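Local coordinates for endo-beta-N-acetylglucosaminidase F1 (Bacteroides thetaiotaomicron VPI-5482, PDB 6TCV), which cleaves high-mannose N-glycans, probably between the two N-acetylglucosamines of the core, releasing the oligosaccharide from its asparagine-linked stub, at residues K389-S392 with M393-G396; P406-A409 with K410-S413; S413-S416 with R417-G420. The protein carries 2 engineered substitutions. One frame throughout, in Å; residues are numbered along the deposited sequence. Where two conformers were deposited one is given.

Overall arrangement
All three contacts fall in the closing part of what is, as expected for this family, a TIM barrel, and they run in series along the chain. Contact 1 lies within helix 387-396, ahead of strand 400-404; contact 2 starts helix 411-416 and contact 3 ends it, the two sharing S413, with centres about 10 Å apart. Contact 1 stands apart, its centre about 17 Å from that of contact 3 and about 25 Å from that of contact 2; nearest atoms are about 6 Å and 14 Å apart. The bound glycan lies nearest contact 2, a mannose about 5 Å from the side chain of K410, while R417 of contact 3 is about 10 Å from an N-acetylglucosamine.

Contact 1. Residues K389-S392 with M393-G396; sequences KAQS and MIDG
Q391 and D395 meet one helical turn apart through a hydrogen bond of 2.9 Å from Q391 NE2 to D395 OD1. The two flat groups are turned 41° against each other: OD1 lies close to the amide plane of Q391, but the N-H comes down on it from above the carboxylate plane. A bend at chi2 (61°) folds the glutamine back toward D395 after CG has set off anti to the backbone N.

Around the helix, M393 runs up beside the preceding turn, its CG 3.3 Å from K389 O. Its thioether chain bends at chi3 (-65°), which brings the methyl CE back to 4.1 Å from A390 CA. The helix, 387-396, is the crossover of a beta-alpha-beta unit between strands 371-376 and 400-404, and M393 is on its inward side, packed against I373, L385 and M168. The K389 chain crosses M393 at about a right angle, CE against CG, and also touches I373. I394 CG1 lies 3.5 Å from A390 O, and the side chain leans on L425 of helix 421-426, where A390 also packs. Backbone i to i+4 bonds hold the turn, from M393 N to K389 O through G396 N to S392 O.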
ATOM      1  N   LYS A 389       7.664  18.699 -14.300  1.00 20.82           N
ATOM      2  CA  LYS A 389       6.628  17.687 -14.081  1.00 20.21           C
ATOM      3  C   LYS A 389       6.273  17.589 -12.597  1.00 19.12           C
ATOM      4  O   LYS A 389       5.081  17.499 -12.246  1.00 20.01           O
ATOM      5  CB  LYS A 389       7.095  16.330 -14.625  1.00 20.11           C
ATOM      6  CG  LYS A 389       6.067  15.214 -14.490  1.00 20.38           C
ATOM      7  CD  LYS A 389       4.815  15.525 -15.271  1.00 23.24           C
ATOM      8  CE  LYS A 389       3.885  14.292 -15.321  1.00 23.30           C
ATOM      9  NZ  LYS A 389       2.686  14.586 -16.151  1.00 29.00           N
ATOM     10  N   ALA A 390       7.288  17.642 -11.726  1.00 18.37           N
ATOM     11  CA  ALA A 390       7.060  17.644 -10.289  1.00 19.63           C
ATOM     12  C   ALA A 390       6.136  18.797  -9.911  1.00 19.41           C
ATOM     13  O   ALA A 390       5.171  18.607  -9.176  1.00 19.16           O
ATOM     14  CB  ALA A 390       8.380  17.756  -9.515  1.00 20.38           C
ATOM     15  N   GLN A 391       6.413  19.998 -10.415  1.00 19.63           N
ATOM     16  CA  GLN A 391       5.569  21.132 -10.069  1.00 22.43           C
ATOM     17  C   GLN A 391       4.152  20.960 -10.613  1.00 21.36           C
ATOM     18  O   GLN A 391       3.175  21.295  -9.931  1.00 21.84           O
ATOM     19  CB  GLN A 391       6.154  22.422 -10.648  1.00 22.82           C
ATOM     20  CG  GLN A 391       5.435  23.666 -10.109  1.00 25.49           C
ATOM     21  CD  GLN A 391       5.541  23.828  -8.596  1.00 26.11           C
ATOM     22  OE1 GLN A 391       6.658  23.879  -8.032  1.00 30.60           O
ATOM     23  NE2 GLN A 391       4.399  23.820  -7.924  1.00 27.13           N
ATOM     24  N   SER A 392       4.031  20.471 -11.854  0.64 20.30           N
ATOM     25  CA  SER A 392       2.724  20.156 -12.414  0.64 22.35           C
ATOM     26  C   SER A 392       1.932  19.226 -11.497  0.64 19.45           C
ATOM     27  O   SER A 392       0.755  19.482 -11.200  0.64 24.32           O
ATOM     28  CB  SER A 392       2.916  19.532 -13.793  0.64 23.22           C
ATOM     29  OG  SER A 392       1.674  19.139 -14.339  0.64 28.38           O
ATOM     30  N   MET A 393       2.560  18.135 -11.045  1.00 18.31           N
ATOM     31  CA  MET A 393       1.855  17.153 -10.219  1.00 18.01           C
ATOM     32  C   MET A 393       1.467  17.725  -8.865  1.00 17.72           C
ATOM     33  O   MET A 393       0.360  17.458  -8.369  1.00 19.01           O
ATOM     34  CB  MET A 393       2.687  15.894 -10.051  1.00 18.43           C
ATOM     35  CG  MET A 393       2.920  15.186 -11.347  1.00 19.66           C
ATOM     36  SD  MET A 393       3.658  13.553 -11.184  1.00 17.70           S
ATOM     37  CE  MET A 393       5.245  13.976 -10.503  1.00 17.81           C
ATOM     38  N   ILE A 394       2.353  18.522  -8.254  1.00 18.48           N
ATOM     39  CA  ILE A 394       1.976  19.195  -7.013  1.00 20.89           C
ATOM     40  C   ILE A 394       0.774  20.097  -7.253  1.00 20.15           C
ATOM     41  O   ILE A 394      -0.178  20.120  -6.468  1.00 22.49           O
ATOM     42  CB  ILE A 394       3.159  19.975  -6.416  1.00 20.68           C
ATOM     43  CG1 ILE A 394       4.214  19.052  -5.845  1.00 20.26           C
ATOM     44  CG2 ILE A 394       2.681  20.987  -5.381  1.00 25.06           C
ATOM     45  CD1 ILE A 394       5.535  19.790  -5.542  1.00 23.28           C
ATOM     46  N   ASP A 395       0.820  20.902  -8.323  1.00 21.05           N
ATOM     47  CA  ASP A 395      -0.288  21.816  -8.597  1.00 22.98           C
ATOM     48  C   ASP A 395      -1.595  21.059  -8.811  1.00 23.05           C
ATOM     49  O   ASP A 395      -2.680  21.579  -8.502  1.00 25.01           O
ATOM     50  CB  ASP A 395      -0.016  22.661  -9.846  1.00 24.46           C
ATOM     51  CG  ASP A 395       1.130  23.640  -9.690  1.00 31.45           C
ATOM     52  OD1 ASP A 395       1.538  23.902  -8.551  1.00 25.82           O
ATOM     53  OD2 ASP A 395       1.607  24.173 -10.728  1.00 32.43           O
ATOM     54  N   GLY A 396      -1.517  19.863  -9.389  1.00 22.63           N
ATOM     55  CA  GLY A 396      -2.701  19.047  -9.600  1.00 23.03           C
ATOM     56  C   GLY A 396      -3.173  18.266  -8.396  1.00 22.86           C
ATOM     57  O   GLY A 396      -4.251  17.673  -8.440  1.00 23.88           O
TER

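Contact 2. Residues P406-A409 with K410-S413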
ATOM      1  N   PRO A 406      12.912  -0.985 -12.752  1.00 13.32           N
ATOM      2  CA  PRO A 406      14.290  -0.497 -12.828  1.00 14.06           C
ATOM      3  C   PRO A 406      15.248  -1.674 -12.736  1.00 14.56           C
ATOM      4  O   PRO A 406      14.968  -2.676 -12.076  1.00 14.68           O
ATOM      5  CB  PRO A 406      14.412   0.354 -11.574  1.00 15.58           C
ATOM      6  CG  PRO A 406      13.562  -0.351 -10.603  1.00 14.34           C
ATOM      7  CD  PRO A 406      12.350  -0.836 -11.400  1.00 14.07           C
ATOM      8  N   SER A 407      16.423  -1.566 -13.347  1.00 14.52           N
ATOM      9  CA  SER A 407      17.471  -2.571 -13.160  0.83 15.09           C
ATOM     10  C   SER A 407      18.823  -1.871 -13.125  1.00 14.61           C
ATOM     11  O   SER A 407      19.017  -0.841 -13.795  1.00 14.97           O
ATOM     12  CB  SER A 407      17.504  -3.603 -14.295  0.83 17.19           C
ATOM     13  OG  SER A 407      17.724  -2.965 -15.538  0.83 18.50           O
ATOM     14  N   PRO A 408      19.792  -2.425 -12.381  1.00 14.95           N
ATOM     15  CA  PRO A 408      21.099  -1.757 -12.281  1.00 14.77           C
ATOM     16  C   PRO A 408      21.753  -1.480 -13.624  1.00 15.14           C
ATOM     17  O   PRO A 408      22.361  -0.421 -13.804  1.00 15.75           O
ATOM     18  CB  PRO A 408      21.898  -2.744 -11.409  1.00 15.85           C
ATOM     19  CG  PRO A 408      20.838  -3.399 -10.533  1.00 16.01           C
ATOM     20  CD  PRO A 408      19.638  -3.536 -11.404  1.00 16.21           C
ATOM     21  N   ALA A 409      21.619  -2.389 -14.599  1.00 16.43           N
ATOM     22  CA  ALA A 409      22.214  -2.161 -15.906  1.00 18.23           C
ATOM     23  C   ALA A 409      21.662  -0.937 -16.616  1.00 16.63           C
ATOM     24  O   ALA A 409      22.296  -0.446 -17.568  1.00 19.03           O
ATOM     25  CB  ALA A 409      22.106  -3.399 -16.797  1.00 23.15           C
ATOM     26  N   LYS A 410      20.460  -0.505 -16.244  1.00 16.25           N
ATOM     27  CA  LYS A 410      19.838   0.658 -16.851  1.00 16.24           C
ATOM     28  C   LYS A 410      19.796   1.840 -15.903  1.00 14.82           C
ATOM     29  O   LYS A 410      19.060   2.810 -16.138  1.00 15.88           O
ATOM     30  CB  LYS A 410      18.429   0.359 -17.386  1.00 16.96           C
ATOM     31  CG  LYS A 410      18.418  -0.733 -18.439  1.00 19.07           C
ATOM     32  CD  LYS A 410      17.037  -0.928 -19.055  1.00 21.03           C
ATOM     33  CE  LYS A 410      17.073  -1.964 -20.159  1.00 26.01           C
ATOM     34  NZ  LYS A 410      17.783  -1.471 -21.366  1.00 37.77           N
ATOM     35  N   TYR A 411      20.621   1.853 -14.852  1.00 13.65           N
ATOM     36  CA  TYR A 411      20.560   2.959 -13.902  1.00 13.63           C
ATOM     37  C   TYR A 411      20.900   4.291 -14.565  1.00 15.03           C
ATOM     38  O   TYR A 411      20.384   5.317 -14.125  1.00 15.67           O
ATOM     39  CB  TYR A 411      21.494   2.717 -12.718  1.00 14.54           C
ATOM     40  CG  TYR A 411      20.923   1.918 -11.543  1.00 13.24           C
ATOM     41  CD1 TYR A 411      19.634   1.426 -11.545  1.00 13.39           C
ATOM     42  CD2 TYR A 411      21.686   1.722 -10.410  1.00 13.39           C
ATOM     43  CE1 TYR A 411      19.101   0.745 -10.431  1.00 14.05           C
ATOM     44  CE2 TYR A 411      21.166   1.037  -9.314  1.00 12.68           C
ATOM     45  CZ  TYR A 411      19.905   0.528  -9.361  1.00 12.81           C
ATOM     46  OH  TYR A 411      19.383  -0.171  -8.275  1.00 13.71           O
ATOM     47  N   GLY A 412      21.764   4.350 -15.564  1.00 14.66           N
ATOM     48  CA  GLY A 412      21.991   5.618 -16.216  1.00 15.09           C
ATOM     49  C   GLY A 412      20.704   6.229 -16.748  1.00 15.99           C
ATOM     50  O   GLY A 412      20.425   7.424 -16.585  1.00 16.66           O
ATOM     51  N   SER A 413      19.905   5.412 -17.442  1.00 15.40           N
ATOM     52  CA  SER A 413      18.600   5.862 -17.933  1.00 15.18           C
ATOM     53  C   SER A 413      17.655   6.212 -16.790  1.00 15.24           C
ATOM     54  O   SER A 413      17.013   7.286 -16.805  1.00 15.99           O
ATOM     55  CB  SER A 413      17.985   4.717 -18.767  1.00 16.28           C
ATOM     56  OG  SER A 413      16.714   5.089 -19.235  1.00 18.31           O
TER
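This is a local CH-pi contact at the start of a helix: P408 and Y411, three residues apart, pack together in the turn leading from strand 400-404 into helix 411-416. P408 CA lies over the middle of the Y411 ring, 3.6 Å from its centroid and 11° off the ring normal. With chi2 near 1° the ring plane contains the tyrosine's own CA, an orientation that turns its broad face to the proline. P408 CG reaches on along the ring, to 4.2 Å from Y411 CZ.

Two backbone bonds close the turn: K410 N to S407 O at 2.9 Å and Y411 N to P408 O at 3.0 Å. In both of these i to i+3 bonds the donor stands well above the carbonyl plane. S407 O also lies 3.3 Å from Y411 CD1, oblique to the ring. K410, at the N-cap position, passes CG beside one modelled site of S407 OG; its side chain is about 5 Å from a bound mannose.

F187 and F415 meet the Y411 ring edge-to-face, Y447 meets it too, and Y411 OH is hydrogen-bonded to S186 OG. The C-H of P408 CA, probably somewhat polarised, should give this packing a mild electrostatic component.

Contact 3. Residues S413-S416 with R417-G420; sequences SVFS and RLQG
The F415 ring is stacked with F187 and meets Y411 edge-to-face, while the L418 methyl CD1 approaches it obliquely, 4.5 Å from F415 CD2. The second flat group is the guanidinium of R417. A water lies in its plane, at the edge, 2.9 Å from R417 NH1, and is also bonded to S413 OG, so it bridges the two side chains. NH1 is further hydrogen-bonded to E376 O, and NH2 to G381 O and G383 O. Several bonds therefore fix the rotation of this buried cation, and the carbonyls around it would probably offset part of its charge.

The arginine begins close to the helix, CG 3.3 Å from S413 O, and then bends at chi3 (70°) to carry the guanidinium off toward those carbonyls. S413 O takes R417 N at 3.2 Å and also, in one of two modelled conformers of S416, the hydroxyl OG; both donors come from the same face of its carbonyl plane. R417 N adds a weak, strongly bent second bond to V414 O. L418 lays CG 3.5 Å from V414 O, with CD1 near V414 CG1, on the buried side. The exposed Q419 chain, extended beyond CG, passes S416 O, CG 3.5 Å away.

L418 N bonds to F415 O at 3.0 Å from well above the carbonyl plane, and Q419 N reaches S416 O only weakly. Helical i to i+4 bonding thus gives way to i to i+3 bonding and a type I beta turn, S416 to Q419. This is a helix C-terminus unwinding into a loop, here in the segment that follows strand 400-404 and leads to helix 421-426, with R417 tying it to the loop that follows strand 371-376.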
ATOM      1  N   SER A 413      19.905   5.412 -17.442  1.00 15.40           N
ATOM      2  CA  SER A 413      18.600   5.862 -17.933  1.00 15.18           C
ATOM      3  C   SER A 413      17.655   6.212 -16.790  1.00 15.24           C
ATOM      4  O   SER A 413      17.013   7.286 -16.805  1.00 15.99           O
ATOM      5  CB  SER A 413      17.985   4.717 -18.767  1.00 16.28           C
ATOM      6  OG  SER A 413      16.714   5.089 -19.235  1.00 18.31           O
ATOM      7  N   VAL A 414      17.521   5.309 -15.824  1.00 14.07           N
ATOM      8  CA  VAL A 414      16.567   5.524 -14.734  1.00 14.51           C
ATOM      9  C   VAL A 414      16.871   6.841 -14.014  1.00 15.32           C
ATOM     10  O   VAL A 414      15.987   7.678 -13.797  1.00 15.32           O
ATOM     11  CB  VAL A 414      16.578   4.334 -13.757  1.00 14.00           C
ATOM     12  CG1 VAL A 414      15.694   4.598 -12.538  1.00 14.88           C
ATOM     13  CG2 VAL A 414      16.153   3.049 -14.438  1.00 14.78           C
ATOM     14  N   PHE A 415      18.135   7.034 -13.612  1.00 14.45           N
ATOM     15  CA  PHE A 415      18.465   8.211 -12.842  1.00 14.37           C
ATOM     16  C   PHE A 415      18.425   9.473 -13.688  1.00 16.02           C
ATOM     17  O   PHE A 415      18.122  10.564 -13.167  1.00 15.98           O
ATOM     18  CB  PHE A 415      19.817   8.041 -12.149  1.00 14.51           C
ATOM     19  CG  PHE A 415      19.710   7.196 -10.886  1.00 13.90           C
ATOM     20  CD1 PHE A 415      19.744   5.792 -10.930  1.00 13.62           C
ATOM     21  CD2 PHE A 415      19.487   7.805  -9.634  1.00 14.91           C
ATOM     22  CE1 PHE A 415      19.613   5.007  -9.823  1.00 13.82           C
ATOM     23  CE2 PHE A 415      19.364   7.034  -8.495  1.00 14.76           C
ATOM     24  CZ  PHE A 415      19.427   5.650  -8.578  1.00 14.12           C
ATOM     25  N   SER A 416      18.721   9.380 -14.990  0.66 14.80           N
ATOM     26  CA  SER A 416      18.541  10.542 -15.854  0.66 16.38           C
ATOM     27  C   SER A 416      17.106  11.050 -15.749  0.66 15.20           C
ATOM     28  O   SER A 416      16.874  12.267 -15.698  0.66 15.82           O
ATOM     29  CB  SER A 416      18.943  10.247 -17.317  0.66 17.39           C
ATOM     30  OG  SER A 416      17.968   9.538 -18.088  0.66 22.22           O
ATOM     31  N   ARG A 417      16.145  10.136 -15.651  1.00 15.53           N
ATOM     32  CA  ARG A 417      14.742  10.484 -15.632  1.00 17.18           C
ATOM     33  C   ARG A 417      14.278  10.965 -14.271  1.00 17.89           C
ATOM     34  O   ARG A 417      13.121  11.407 -14.156  1.00 20.44           O
ATOM     35  CB  ARG A 417      13.910   9.285 -16.106  1.00 17.65           C
ATOM     36  CG  ARG A 417      14.212   8.885 -17.535  1.00 17.34           C
ATOM     37  CD  ARG A 417      13.591   7.545 -17.857  1.00 18.02           C
ATOM     38  NE  ARG A 417      12.121   7.653 -17.916  1.00 17.86           N
ATOM     39  CZ  ARG A 417      11.326   6.609 -18.142  1.00 17.05           C
ATOM     40  NH1 ARG A 417      11.869   5.411 -18.301  1.00 16.48           N
ATOM     41  NH2 ARG A 417      10.026   6.785 -18.225  1.00 16.04           N
ATOM     42  N   LEU A 418      15.163  11.013 -13.292  1.00 16.11           N
ATOM     43  CA  LEU A 418      14.843  11.494 -11.942  1.00 15.76           C
ATOM     44  C   LEU A 418      15.565  12.809 -11.674  1.00 17.12           C
ATOM     45  O   LEU A 418      15.498  13.307 -10.551  1.00 18.20           O
ATOM     46  CB  LEU A 418      15.219  10.461 -10.866  1.00 15.83           C
ATOM     47  CG  LEU A 418      14.516   9.121 -11.011  1.00 14.50           C
ATOM     48  CD1 LEU A 418      15.022   8.119 -10.032  1.00 15.79           C
ATOM     49  CD2 LEU A 418      12.985   9.296 -10.822  1.00 16.28           C
ATOM     50  N   GLN A 419      16.252  13.395 -12.632  1.00 17.35           N
ATOM     51  CA  GLN A 419      16.917  14.671 -12.405  1.00 17.32           C
ATOM     52  C   GLN A 419      15.926  15.809 -12.205  1.00 19.43           C
ATOM     53  O   GLN A 419      14.893  15.870 -12.858  1.00 21.01           O
ATOM     54  CB  GLN A 419      17.819  14.991 -13.604  1.00 20.82           C
ATOM     55  CG  GLN A 419      18.997  14.077 -13.668  1.00 24.45           C
ATOM     56  CD  GLN A 419      19.876  14.266 -14.870  1.00 35.34           C
ATOM     57  OE1 GLN A 419      19.593  15.064 -15.765  1.00 44.62           O
ATOM     58  NE2 GLN A 419      20.976  13.541 -14.876  1.00 34.49           N
ATOM     59  N   GLY A 420      16.265  16.734 -11.303  1.00 17.81           N
ATOM     60  CA  GLY A 420      15.493  17.955 -11.128  1.00 18.49           C
ATOM     61  C   GLY A 420      14.238  17.846 -10.265  1.00 18.19           C
ATOM     62  O   GLY A 420      13.871  18.797  -9.554  1.00 20.18           O
TER
HETATM   63  O   HOH W   1      14.451   4.269 -17.791  1.00 16.83           O